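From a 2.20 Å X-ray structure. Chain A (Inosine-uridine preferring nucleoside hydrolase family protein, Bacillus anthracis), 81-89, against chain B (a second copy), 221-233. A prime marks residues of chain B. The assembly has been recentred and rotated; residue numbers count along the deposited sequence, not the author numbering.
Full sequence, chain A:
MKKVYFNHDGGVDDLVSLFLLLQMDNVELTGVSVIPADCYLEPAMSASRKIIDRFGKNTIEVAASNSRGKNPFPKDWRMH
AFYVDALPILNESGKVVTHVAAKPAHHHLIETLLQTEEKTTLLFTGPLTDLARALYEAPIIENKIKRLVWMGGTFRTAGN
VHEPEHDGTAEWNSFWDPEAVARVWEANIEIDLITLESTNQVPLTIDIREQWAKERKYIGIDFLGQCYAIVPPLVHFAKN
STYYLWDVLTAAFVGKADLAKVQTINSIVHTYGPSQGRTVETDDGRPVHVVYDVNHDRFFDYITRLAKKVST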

# COMPACT_ATOMS: atom_id res chain seq x y z
N ALA A 81 6.11 1.16 -5.97
CA ALA A 81 6.84 -0.00 -6.50
C ALA A 81 7.32 -0.95 -5.43
O ALA A 81 7.32 -2.14 -5.68
CB ALA A 81 8.03 0.47 -7.37
N PHE A 82 7.74 -0.42 -4.26
CA PHE A 82 8.14 -1.26 -3.13
C PHE A 82 7.06 -2.23 -2.77
O PHE A 82 7.31 -3.40 -2.53
CB PHE A 82 8.54 -0.43 -1.90
CG PHE A 82 9.87 0.28 -2.06
CD1 PHE A 82 9.93 1.65 -2.34
CD2 PHE A 82 11.07 -0.44 -1.96
CE1 PHE A 82 11.15 2.30 -2.49
CE2 PHE A 82 12.31 0.21 -2.10
CZ PHE A 82 12.35 1.57 -2.37
N TYR A 83 5.82 -1.76 -2.82
CA TYR A 83 4.69 -2.55 -2.44
C TYR A 83 4.38 -3.56 -3.49
O TYR A 83 4.19 -4.72 -3.15
CB TYR A 83 3.48 -1.66 -2.10
CG TYR A 83 3.86 -0.43 -1.26
CD1 TYR A 83 3.28 0.82 -1.50
CD2 TYR A 83 4.87 -0.51 -0.30
CE1 TYR A 83 3.65 1.94 -0.75
CE2 TYR A 83 5.26 0.61 0.45
CZ TYR A 83 4.65 1.82 0.22
OH TYR A 83 5.01 2.91 0.96
N VAL A 84 4.35 -3.17 -4.76
CA VAL A 84 4.05 -4.13 -5.81
C VAL A 84 5.10 -5.26 -5.83
O VAL A 84 4.74 -6.43 -5.91
CB VAL A 84 3.91 -3.48 -7.20
CG1 VAL A 84 3.70 -4.55 -8.26
CG2 VAL A 84 2.76 -2.48 -7.19
N ASP A 85 6.38 -4.88 -5.70
CA ASP A 85 7.53 -5.83 -5.65
C ASP A 85 7.46 -6.82 -4.51
O ASP A 85 7.96 -7.98 -4.60
CB ASP A 85 8.82 -5.01 -5.50
CG ASP A 85 10.05 -5.84 -5.61
OD1 ASP A 85 10.07 -6.71 -6.51
OD2 ASP A 85 10.97 -5.62 -4.79
N ALA A 86 6.85 -6.38 -3.41
CA ALA A 86 6.68 -7.24 -2.24
C ALA A 86 5.44 -8.11 -2.27
O ALA A 86 5.26 -8.87 -1.36
CB ALA A 86 6.73 -6.44 -0.96
N LEU A 87 4.62 -8.06 -3.32
CA LEU A 87 3.40 -8.87 -3.38
C LEU A 87 3.72 -10.40 -3.58
O LEU A 87 4.57 -10.76 -4.42
CB LEU A 87 2.47 -8.35 -4.47
CG LEU A 87 1.72 -7.02 -4.33
CD1 LEU A 87 0.94 -6.78 -5.58
CD2 LEU A 87 0.81 -6.98 -3.11
N PRO A 88 3.04 -11.28 -2.81
CA PRO A 88 3.38 -12.71 -2.84
C PRO A 88 3.28 -13.34 -4.24
O PRO A 88 4.15 -14.11 -4.64
CB PRO A 88 2.38 -13.32 -1.87
CG PRO A 88 2.02 -12.17 -0.95
CD PRO A 88 1.94 -11.02 -1.85
N ILE A 89 2.23 -13.00 -4.97
CA ILE A 89 2.08 -13.47 -6.34
C ILE A 89 3.41 -13.35 -7.13
O ILE A 89 3.74 -14.22 -7.90
CB ILE A 89 0.86 -12.79 -7.08
CG1 ILE A 89 0.96 -12.89 -8.58
CG2 ILE A 89 0.78 -11.30 -6.86
CD1 ILE A 89 0.80 -14.23 -9.09
N ILE B 221 -2.09 -17.41 4.44
CA ILE B 221 -0.67 -17.01 4.26
C ILE B 221 -0.54 -15.95 3.16
O ILE B 221 0.26 -15.00 3.29
CB ILE B 221 0.25 -18.21 3.89
CG1 ILE B 221 0.31 -19.25 5.02
CG2 ILE B 221 1.67 -17.73 3.55
CD1 ILE B 221 1.23 -18.88 6.17
N ASP B 222 -1.26 -16.15 2.06
CA ASP B 222 -1.31 -15.16 0.97
C ASP B 222 -1.83 -13.83 1.51
O ASP B 222 -1.32 -12.77 1.18
CB ASP B 222 -2.19 -15.67 -0.16
CG ASP B 222 -2.21 -14.75 -1.38
OD1 ASP B 222 -1.17 -14.16 -1.76
OD2 ASP B 222 -3.29 -14.63 -1.98
N PHE B 223 -2.84 -13.90 2.36
CA PHE B 223 -3.41 -12.69 2.99
C PHE B 223 -2.41 -11.98 3.90
O PHE B 223 -2.25 -10.75 3.81
CB PHE B 223 -4.67 -13.07 3.75
CG PHE B 223 -5.29 -11.93 4.50
CD1 PHE B 223 -5.34 -11.95 5.88
CD2 PHE B 223 -5.81 -10.85 3.83
CE1 PHE B 223 -5.89 -10.93 6.59
CE2 PHE B 223 -6.38 -9.80 4.52
CZ PHE B 223 -6.40 -9.84 5.92
N LEU B 224 -1.73 -12.75 4.77
CA LEU B 224 -0.64 -12.20 5.59
C LEU B 224 0.40 -11.47 4.74
O LEU B 224 0.84 -10.39 5.09
CB LEU B 224 0.13 -13.29 6.33
CG LEU B 224 -0.41 -13.91 7.60
CD1 LEU B 224 0.71 -14.72 8.22
CD2 LEU B 224 -0.87 -12.87 8.57
N GLY B 225 0.83 -12.11 3.68
CA GLY B 225 1.81 -11.51 2.77
C GLY B 225 1.34 -10.24 2.06
O GLY B 225 2.11 -9.34 1.82
N GLN B 226 0.06 -10.16 1.69
CA GLN B 226 -0.48 -8.91 1.10
C GLN B 226 -0.48 -7.80 2.13
O GLN B 226 -0.08 -6.68 1.83
CB GLN B 226 -1.91 -9.10 0.57
CG GLN B 226 -2.00 -9.91 -0.74
CD GLN B 226 -3.42 -10.44 -1.01
OE1 GLN B 226 -4.41 -9.68 -1.10
NE2 GLN B 226 -3.53 -11.76 -1.14
N CYS B 227 -0.90 -8.12 3.35
CA CYS B 227 -0.83 -7.14 4.43
C CYS B 227 0.60 -6.54 4.65
O CYS B 227 0.75 -5.30 4.74
CB CYS B 227 -1.37 -7.77 5.70
SG CYS B 227 -3.14 -8.06 5.57
N TYR B 228 1.62 -7.39 4.70
CA TYR B 228 2.98 -6.89 4.99
C TYR B 228 3.71 -6.33 3.81
O TYR B 228 4.78 -5.75 3.96
CB TYR B 228 3.80 -7.98 5.70
CG TYR B 228 3.30 -8.12 7.10
CD1 TYR B 228 2.63 -9.26 7.50
CD2 TYR B 228 3.40 -7.06 7.98
CE1 TYR B 228 2.16 -9.38 8.77
CE2 TYR B 228 2.92 -7.14 9.24
CZ TYR B 228 2.30 -8.31 9.65
OH TYR B 228 1.84 -8.38 10.93
N ALA B 229 3.15 -6.48 2.61
CA ALA B 229 3.70 -5.82 1.40
C ALA B 229 3.64 -4.28 1.47
O ALA B 229 4.46 -3.58 0.94
CB ALA B 229 2.96 -6.32 0.16
N ILE B 230 2.61 -3.82 2.15
CA ILE B 230 2.32 -2.41 2.48
C ILE B 230 3.40 -1.76 3.39
O ILE B 230 3.59 -0.57 3.39
CB ILE B 230 0.88 -2.37 3.18
CG1 ILE B 230 -0.11 -3.29 2.37
CG2 ILE B 230 0.40 -0.98 3.31
CD1 ILE B 230 -1.65 -2.98 2.23
N VAL B 231 4.09 -2.56 4.18
CA VAL B 231 5.16 -2.05 5.05
C VAL B 231 6.43 -2.86 4.74
O VAL B 231 6.93 -3.64 5.58
CB VAL B 231 4.75 -2.12 6.53
CG1 VAL B 231 4.10 -3.45 6.86
CG2 VAL B 231 5.99 -1.86 7.42
N PRO B 232 6.95 -2.70 3.53
CA PRO B 232 7.93 -3.66 3.05
C PRO B 232 9.37 -3.35 3.56
O PRO B 232 9.59 -2.37 4.29
CB PRO B 232 7.85 -3.46 1.52
CG PRO B 232 7.58 -2.04 1.36
CD PRO B 232 6.70 -1.64 2.52
N PRO B 233 10.32 -4.22 3.24
CA PRO B 233 11.74 -3.90 3.43
C PRO B 233 12.24 -2.72 2.52
O PRO B 233 11.98 -2.69 1.30
CB PRO B 233 12.48 -5.20 3.02
CG PRO B 233 11.41 -6.26 2.79
CD PRO B 233 10.07 -5.58 2.71

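The contact between these two copies of the nucleoside hydrolase family protein is a small, mainly apolar packing of side chains against side chains and backbone, without a hydrogen bond from one stretch to the other, and it illustrates how alanine, glycine and proline let chain segments approach closely. The two stretches together bury 463 Å².

At the centre, two alanines meet. The CA atoms of Ala86 and Ala229′ lie 4.9 Å apart, and both CA-to-CB bonds point toward the opposing stretch, bringing Ala86 CB to 3.9 Å from Ala229′ CB. Each residue contributes only a methyl group, which suits so close an approach of the backbones. Leu87 adds to this apolar centre: its CA-to-CB bond points sideways, but its end comes nearer, and Leu87 CD2 reaches 4.0 Å from Ala229′ CB.

The same logic, carried further, appears at Gly225′. Pro88 points toward the helix of chain B, and its CG lies 3.6 Å from Gly225′ C. An ideal CB on Gly225′ would point toward chain A and sit 2.7 Å from Pro88 CG, a clash; the absence of a side chain makes room for the proline ring. Neighbouring residues complete the site. Pro88 CB is 3.6 Å from Asp222′ OD1, while Pro88 CD lies 4.2 Å from the side-chain CG of Gln226′. The helix beneath the ring is held by its own backbone bonds, among them Gly225′ N to Ile221′ O and Gln226′ N to Asp222′ O, both 3.0 Å.

Further along chain B, Pro232′ is a further apolar partner. Three residues of chain A pack against its compact ring: Phe82 CB approaches Pro232′ CG at 3.8 Å, Ala86 CB approaches Pro232′ CB at 4.0 Å, and Tyr83 CE2 comes within 3.4 Å of Pro232′ CD, which lies at the edge of the tyrosine ring, near its plane. Tyr83, in the m rotamer at chi1, starts sideways, but its end comes nearer to chain B, so that a flat aromatic ring can lie beside both proline and backbone.

The backbone oxygen of Ala229′ is approached by carbon atoms. Tyr83 CA makes a CA-H...O contact with Ala229′ O at 3.5 Å, with an angle of 150° at the hydrogen, and Tyr83 CD2 lies 3.3 Å from that same oxygen, Ala229′ O. The general lesson is that small or compact residues can make an interface by shape, with the ring of Tyr83 packed alongside.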